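Local coordinates for protein glycosyl hydrolase, BNR repeat (Ralstonia eutropha, PDB 3B7F) that is a putative glycosyl hydrolase with BNR repeats, folded as a seven-bladed beta-propeller, whose substrate and reaction are not established, at residues P50-Q62 with E66-T76. Sequence-based numbering, arbitrary orientation. Where two conformers were deposited one is given.
Sequences PVFLGHTIHHIVQ and EPERMLMAART
Val61 and Leu71, a hydrogen-bonded antiparallel pair, bond each other's backbone in both directions, N of Val61 to O of Leu71 at 2.8 Å and N of Leu71 to O of Val61 at 2.9 Å. Further along, His58 N donates to Ala73 O and Ala73 N to His59 O, and Arg75 N reaches Thr56 O at 3.0 Å. The extra residue, His58, makes a beta bulge; its phi/psi of -92°/-31° leaves the extended range.

Ile57, Ile60 and Met72, a selenomethionine, pack together on one face. Met72 CG presses tightly on Ile57 CG2 at 3.5 Å. The extended Met72 chain carries SE to 3.6 Å from Phe52 CD2, a Met-aromatic contact oblique to the ring, and its flexible end bends (chi3 -60°) to turn CE toward Ile60 CD1, 4.1 Å away. Small Ala74 lets Ile57 CD1 come up to its CB.

Strands 56-62 and 70-75 are the first two of a four-stranded antiparallel propeller blade. On the opposite face, Leu71 and compact Ala73 pack on strand 116-122 of the next blade, where His59 ND1 bonds Leu120 N.

Among polar side chains, Gln62, long and extended, offers NE2 to Pro67 O at 2.8 Å and to Arg392 O. In the turn, Arg69 NE forms a salt bridge with Glu66 OE1.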
ATOM      1  N   PRO A  50     -16.701  -0.217 -15.691  1.00 29.75           N
ATOM      2  CA  PRO A  50     -16.026   0.851 -14.940  1.00 30.54           C
ATOM      3  C   PRO A  50     -16.943   1.801 -14.157  1.00 29.93           C
ATOM      4  O   PRO A  50     -18.110   1.995 -14.515  1.00 29.95           O
ATOM      5  CB  PRO A  50     -15.300   1.667 -16.028  1.00 27.47           C
ATOM      6  CG  PRO A  50     -15.999   1.376 -17.272  1.00 30.70           C
ATOM      7  CD  PRO A  50     -16.566  -0.031 -17.141  1.00 31.37           C
ATOM      8  N   VAL A  51     -16.385   2.325 -13.072  1.00 29.80           N
ATOM      9  CA  VAL A  51     -16.981   3.373 -12.292  1.00 27.40           C
ATOM     10  C   VAL A  51     -15.951   4.503 -12.469  1.00 27.93           C
ATOM     11  O   VAL A  51     -14.746   4.285 -12.301  1.00 27.28           O
ATOM     12  CB  VAL A  51     -17.234   2.983 -10.815  1.00 28.02           C
ATOM     13  CG1 VAL A  51     -17.832   4.171 -10.066  1.00 28.65           C
ATOM     14  CG2 VAL A  51     -18.162   1.739 -10.721  1.00 21.11           C
ATOM     15  N   PHE A  52     -16.430   5.684 -12.826  1.00 26.71           N
ATOM     16  CA  PHE A  52     -15.593   6.853 -13.075  1.00 29.57           C
ATOM     17  C   PHE A  52     -14.643   6.600 -14.251  1.00 30.34           C
ATOM     18  O   PHE A  52     -13.460   6.931 -14.161  1.00 31.32           O
ATOM     19  CB  PHE A  52     -14.814   7.328 -11.813  1.00 28.20           C
ATOM     20  CG  PHE A  52     -15.681   7.908 -10.741  1.00 29.79           C
ATOM     21  CD1 PHE A  52     -16.284   9.147 -10.923  1.00 31.93           C
ATOM     22  CD2 PHE A  52     -15.867   7.253  -9.538  1.00 27.78           C
ATOM     23  CE1 PHE A  52     -17.079   9.697  -9.938  1.00 31.39           C
ATOM     24  CE2 PHE A  52     -16.661   7.804  -8.550  1.00 26.41           C
ATOM     25  CZ  PHE A  52     -17.266   9.016  -8.751  1.00 27.69           C
ATOM     26  N   LEU A  53     -15.155   5.995 -15.330  1.00 30.27           N
ATOM     27  CA  LEU A  53     -14.343   5.732 -16.529  1.00 30.36           C
ATOM     28  C   LEU A  53     -13.734   7.038 -16.983  1.00 30.16           C
ATOM     29  O   LEU A  53     -14.417   8.057 -17.010  1.00 31.03           O
ATOM     30  CB  LEU A  53     -15.150   5.115 -17.675  1.00 30.57           C
ATOM     31  CG  LEU A  53     -14.464   4.742 -19.011  1.00 29.90           C
ATOM     32  CD1 LEU A  53     -13.493   3.556 -18.926  1.00 26.83           C
ATOM     33  CD2 LEU A  53     -15.542   4.417 -20.017  1.00 32.41           C
ATOM     34  N   GLY A  54     -12.442   6.996 -17.300  1.00 31.53           N
ATOM     35  CA  GLY A  54     -11.677   8.163 -17.725  1.00 31.34           C
ATOM     36  C   GLY A  54     -10.956   8.955 -16.651  1.00 33.52           C
ATOM     37  O   GLY A  54     -10.172   9.839 -16.977  1.00 35.02           O
ATOM     38  N   HIS A  55     -11.223   8.650 -15.377  1.00 33.58           N
ATOM     39  CA  HIS A  55     -10.539   9.264 -14.255  1.00 33.71           C
ATOM     40  C   HIS A  55      -9.418   8.315 -13.820  1.00 30.68           C
ATOM     41  O   HIS A  55      -9.545   7.101 -13.943  1.00 26.61           O
ATOM     42  CB  HIS A  55     -11.503   9.474 -13.087  1.00 36.63           C
ATOM     43  CG  HIS A  55     -12.630  10.433 -13.365  1.00 42.62           C
ATOM     44  ND1 HIS A  55     -13.185  11.218 -12.376  1.00 43.52           N
ATOM     45  CD2 HIS A  55     -13.293  10.747 -14.509  1.00 50.02           C
ATOM     46  CE1 HIS A  55     -14.160  11.944 -12.891  1.00 49.80           C
ATOM     47  NE2 HIS A  55     -14.240  11.684 -14.186  1.00 47.54           N
ATOM     48  N   THR A  56      -8.344   8.889 -13.303  1.00 30.64           N
ATOM     49  CA  THR A  56      -7.195   8.174 -12.768  1.00 31.42           C
ATOM     50  C   THR A  56      -7.520   7.908 -11.310  1.00 31.10           C
ATOM     51  O   THR A  56      -7.718   8.853 -10.552  1.00 31.71           O
ATOM     52  CB  THR A  56      -5.908   9.014 -12.902  1.00 29.98           C
ATOM     53  OG1 THR A  56      -5.687   9.288 -14.284  1.00 35.78           O
ATOM     54  CG2 THR A  56      -4.696   8.271 -12.352  1.00 26.22           C
ATOM     55  N   ILE A  57      -7.607   6.630 -10.935  1.00 27.63           N
ATOM     56  CA  ILE A  57      -7.964   6.242  -9.590  1.00 26.31           C
ATOM     57  C   ILE A  57      -6.727   5.678  -8.930  1.00 25.99           C
ATOM     58  O   ILE A  57      -6.157   4.696  -9.406  1.00 24.85           O
ATOM     59  CB  ILE A  57      -9.114   5.182  -9.537  1.00 26.99           C
ATOM     60  CG1 ILE A  57     -10.255   5.515 -10.521  1.00 27.76           C
ATOM     61  CG2 ILE A  57      -9.588   5.000  -8.061  1.00 23.16           C
ATOM     62  CD1 ILE A  57     -10.902   6.926 -10.383  1.00 18.84           C
ATOM     63  N   HIS A  58      -6.339   6.280  -7.813  1.00 27.05           N
ATOM     64  CA  HIS A  58      -5.147   5.860  -7.091  1.00 29.95           C
ATOM     65  C   HIS A  58      -5.295   4.834  -5.983  1.00 27.71           C
ATOM     66  O   HIS A  58      -4.358   4.079  -5.739  1.00 30.71           O
ATOM     67  CB  HIS A  58      -4.425   7.100  -6.553  1.00 30.69           C
ATOM     68  CG  HIS A  58      -3.686   7.821  -7.622  1.00 38.25           C
ATOM     69  ND1 HIS A  58      -2.446   7.399  -8.057  1.00 41.75           N
ATOM     70  CD2 HIS A  58      -4.037   8.870  -8.406  1.00 36.64           C
ATOM     71  CE1 HIS A  58      -2.051   8.185  -9.045  1.00 44.78           C
ATOM     72  NE2 HIS A  58      -2.999   9.082  -9.277  1.00 32.52           N
ATOM     73  N   HIS A  59      -6.425   4.820  -5.302  1.00 27.19           N
ATOM     74  CA  HIS A  59      -6.617   3.938  -4.171  1.00 27.21           C
ATOM     75  C   HIS A  59      -8.101   3.874  -3.809  1.00 27.07           C
ATOM     76  O   HIS A  59      -8.773   4.897  -3.819  1.00 26.56           O
ATOM     77  CB  HIS A  59      -5.806   4.482  -2.997  1.00 26.82           C
ATOM     78  CG  HIS A  59      -5.388   3.461  -1.979  1.00 29.98           C
ATOM     79  ND1 HIS A  59      -4.966   3.828  -0.728  1.00 24.65           N
ATOM     80  CD2 HIS A  59      -5.315   2.107  -2.014  1.00 25.35           C
ATOM     81  CE1 HIS A  59      -4.623   2.750  -0.043  1.00 34.17           C
ATOM     82  NE2 HIS A  59      -4.802   1.696  -0.813  1.00 28.67           N
ATOM     83  N   ILE A  60      -8.601   2.669  -3.532  1.00 25.36           N
ATOM     84  CA  ILE A  60      -9.995   2.477  -3.136  1.00 25.65           C
ATOM     85  C   ILE A  60      -9.891   1.630  -1.877  1.00 26.71           C
ATOM     86  O   ILE A  60      -9.309   0.537  -1.920  1.00 28.05           O
ATOM     87  CB  ILE A  60     -10.898   1.775  -4.212  1.00 24.80           C
ATOM     88  CG1 ILE A  60     -10.640   2.302  -5.635  1.00 23.12           C
ATOM     89  CG2 ILE A  60     -12.375   1.963  -3.839  1.00 21.15           C
ATOM     90  CD1 ILE A  60     -11.287   1.476  -6.705  1.00 20.48           C
ATOM     91  N   VAL A  61     -10.395   2.154  -0.760  1.00 27.31           N
ATOM     92  CA  VAL A  61     -10.301   1.475   0.525  1.00 28.04           C
ATOM     93  C   VAL A  61     -11.659   1.440   1.218  1.00 28.47           C
ATOM     94  O   VAL A  61     -12.369   2.433   1.238  1.00 30.75           O
ATOM     95  CB  VAL A  61      -9.296   2.173   1.440  1.00 27.02           C
ATOM     96  CG1 VAL A  61      -9.160   1.401   2.759  1.00 24.20           C
ATOM     97  CG2 VAL A  61      -7.938   2.340   0.737  1.00 24.89           C
ATOM     98  N   GLN A  62     -12.003   0.282   1.770  1.00 28.93           N
ATOM     99  CA  GLN A  62     -13.205   0.098   2.574  1.00 26.46           C
ATOM    100  C   GLN A  62     -12.864   0.414   4.025  1.00 28.65           C
ATOM    101  O   GLN A  62     -11.761   0.084   4.479  1.00 27.49           O
ATOM    102  CB  GLN A  62     -13.652  -1.343   2.526  1.00 26.95           C
ATOM    103  CG  GLN A  62     -14.883  -1.656   3.363  1.00 25.24           C
ATOM    104  CD  GLN A  62     -15.299  -3.069   3.200  1.00 26.84           C
ATOM    105  OE1 GLN A  62     -14.526  -3.990   3.453  1.00 26.51           O
ATOM    106  NE2 GLN A  62     -16.519  -3.266   2.751  1.00 25.80           N
ATOM    107  N   GLU A  66     -16.776   0.195   9.474  1.00 33.31           N
ATOM    108  CA  GLU A  66     -18.136   0.320   8.930  1.00 34.09           C
ATOM    109  C   GLU A  66     -18.077  -0.098   7.461  1.00 32.78           C
ATOM    110  O   GLU A  66     -17.915   0.744   6.586  1.00 33.00           O
ATOM    111  CB  GLU A  66     -18.638   1.758   9.060  1.00 32.86           C
ATOM    112  CG  GLU A  66     -18.551   2.327  10.467  1.00 35.97           C
ATOM    113  CD  GLU A  66     -19.100   3.728  10.587  1.00 36.05           C
ATOM    114  OE1 GLU A  66     -20.217   3.944  10.056  1.00 31.70           O
ATOM    115  OE2 GLU A  66     -18.423   4.578  11.240  1.00 32.91           O
ATOM    116  N   PRO A  67     -18.206  -1.405   7.168  1.00 33.96           N
ATOM    117  CA  PRO A  67     -17.998  -1.926   5.788  1.00 33.42           C
ATOM    118  C   PRO A  67     -18.788  -1.262   4.660  1.00 33.11           C
ATOM    119  O   PRO A  67     -18.379  -1.344   3.519  1.00 32.60           O
ATOM    120  CB  PRO A  67     -18.409  -3.397   5.914  1.00 36.29           C
ATOM    121  CG  PRO A  67     -18.167  -3.722   7.320  1.00 36.05           C
ATOM    122  CD  PRO A  67     -18.574  -2.495   8.082  1.00 33.74           C
ATOM    123  N   GLU A  68     -19.933  -0.654   4.978  1.00 34.27           N
ATOM    124  CA  GLU A  68     -20.745   0.063   4.011  0.50 32.95           C
ATOM    125  C   GLU A  68     -20.042   1.353   3.501  1.00 32.40           C
ATOM    126  O   GLU A  68     -20.404   1.900   2.479  1.00 33.63           O
ATOM    127  CB  GLU A  68     -22.154   0.324   4.607  0.50 32.97           C
ATOM    128  CG  GLU A  68     -22.310   1.316   5.798  0.50 36.13           C
ATOM    129  CD  GLU A  68     -21.985   0.808   7.225  0.50 38.15           C
ATOM    130  OE1 GLU A  68     -21.339  -0.251   7.435  0.50 22.70           O
ATOM    131  OE2 GLU A  68     -22.392   1.529   8.163  0.50 41.79           O
ATOM    132  N   ARG A  69     -19.020   1.825   4.226  1.00 31.96           N
ATOM    133  CA  ARG A  69     -18.276   3.026   3.859  1.00 31.07           C
ATOM    134  C   ARG A  69     -16.988   2.723   3.087  1.00 30.41           C
ATOM    135  O   ARG A  69     -16.238   1.812   3.474  1.00 30.08           O
ATOM    136  CB  ARG A  69     -17.950   3.836   5.115  1.00 30.81           C
ATOM    137  CG  ARG A  69     -19.191   4.354   5.811  1.00 31.14           C
ATOM    138  CD  ARG A  69     -18.842   5.269   6.965  1.00 32.29           C
ATOM    139  NE  ARG A  69     -20.021   5.806   7.652  1.00 33.22           N
ATOM    140  CZ  ARG A  69     -20.714   6.893   7.287  1.00 38.84           C
ATOM    141  NH1 ARG A  69     -20.442   7.579   6.169  1.00 32.92           N
ATOM    142  NH2 ARG A  69     -21.746   7.276   8.046  1.00 36.09           N
HETATM  143  N   MSE A  70     -16.763   3.471   1.990  1.00 29.54           N
HETATM  144  CA  MSE A  70     -15.564   3.369   1.169  1.00 29.55           C
HETATM  145  C   MSE A  70     -15.105   4.730   0.697  1.00 27.52           C
HETATM  146  O   MSE A  70     -15.933   5.610   0.457  1.00 26.75           O
HETATM  147  CB  MSE A  70     -15.797   2.573  -0.095  1.00 31.92           C
HETATM  148  CG  MSE A  70     -16.336   1.182   0.075  1.00 39.26           C
HETATM  149 SE   MSE A  70     -16.177   0.275  -1.658  0.75 30.47          SE
HETATM  150  CE  MSE A  70     -16.999  -1.342  -1.044  1.00 28.04           C
ATOM    151  N   LEU A  71     -13.781   4.876   0.568  1.00 26.41           N
ATOM    152  CA  LEU A  71     -13.132   6.079   0.037  1.00 26.02           C
ATOM    153  C   LEU A  71     -12.319   5.676  -1.173  1.00 27.37           C
ATOM    154  O   LEU A  71     -11.824   4.562  -1.242  1.00 26.99           O
ATOM    155  CB  LEU A  71     -12.256   6.808   1.058  1.00 26.74           C
ATOM    156  CG  LEU A  71     -12.970   7.497   2.254  1.00 28.26           C
ATOM    157  CD1 LEU A  71     -11.997   8.380   3.005  1.00 19.89           C
ATOM    158  CD2 LEU A  71     -14.192   8.335   1.853  1.00 24.78           C
HETATM  159  N   MSE A  72     -12.254   6.590  -2.135  1.00 27.83           N
HETATM  160  CA  MSE A  72     -11.566   6.418  -3.395  1.00 28.74           C
HETATM  161  C   MSE A  72     -10.778   7.692  -3.749  1.00 28.11           C
HETATM  162  O   MSE A  72     -11.381   8.716  -3.977  1.00 26.96           O
HETATM  163  CB  MSE A  72     -12.600   6.135  -4.478  1.00 30.25           C
HETATM  164  CG  MSE A  72     -12.031   6.120  -5.893  1.00 30.80           C
HETATM  165 SE   MSE A  72     -13.365   6.010  -7.229  0.75 26.01          SE
HETATM  166  CE  MSE A  72     -14.226   4.361  -6.789  1.00 28.51           C
ATOM    167  N   ALA A  73      -9.448   7.616  -3.764  1.00 28.17           N
ATOM    168  CA  ALA A  73      -8.564   8.719  -4.161  1.00 29.33           C
ATOM    169  C   ALA A  73      -8.574   8.793  -5.704  1.00 30.32           C
ATOM    170  O   ALA A  73      -8.320   7.795  -6.401  1.00 29.56           O
ATOM    171  CB  ALA A  73      -7.135   8.491  -3.591  1.00 26.65           C
ATOM    172  N   ALA A  74      -8.924   9.950  -6.249  1.00 33.61           N
ATOM    173  CA  ALA A  74      -9.073  10.117  -7.702  1.00 33.69           C
ATOM    174  C   ALA A  74      -8.672  11.502  -8.170  1.00 38.67           C
ATOM    175  O   ALA A  74      -8.646  12.446  -7.372  1.00 35.91           O
ATOM    176  CB  ALA A  74     -10.516   9.845  -8.117  1.00 34.10           C
ATOM    177  N   ARG A  75      -8.356  11.609  -9.464  1.00 44.11           N
ATOM    178  CA  ARG A  75      -7.991  12.877 -10.076  1.00 51.46           C
ATOM    179  C   ARG A  75      -8.913  13.234 -11.246  1.00 54.44           C
ATOM    180  O   ARG A  75      -9.024  12.471 -12.212  1.00 53.86           O
ATOM    181  CB  ARG A  75      -6.544  12.866 -10.512  1.00 52.07           C
ATOM    182  CG  ARG A  75      -6.037  14.270 -10.863  1.00 58.76           C
ATOM    183  CD  ARG A  75      -4.652  14.536 -10.329  1.00 66.16           C
ATOM    184  NE  ARG A  75      -3.535  14.280 -11.239  1.00 70.49           N
ATOM    185  CZ  ARG A  75      -2.882  13.124 -11.422  1.00 76.31           C
ATOM    186  NH1 ARG A  75      -3.237  11.982 -10.815  1.00 79.03           N
ATOM    187  NH2 ARG A  75      -1.850  13.102 -12.271  1.00 76.97           N
ATOM    188  N   THR A  76      -9.565  14.397 -11.072  1.00 59.70           N
ATOM    189  CA  THR A  76     -10.538  15.094 -11.961  1.00 60.53           C
ATOM    190  C   THR A  76     -11.797  14.287 -12.186  1.00 62.19           C
ATOM    191  O   THR A  76     -12.657  14.287 -11.309  1.00 65.58           O
ATOM    192  CB  THR A  76      -9.934  15.612 -13.318  1.00 62.16           C
ATOM    193  OG1 THR A  76      -9.611  14.507 -14.174  1.00 68.79           O
ATOM    194  CG2 THR A  76      -8.696  16.508 -13.078  1.00 62.20           C
TER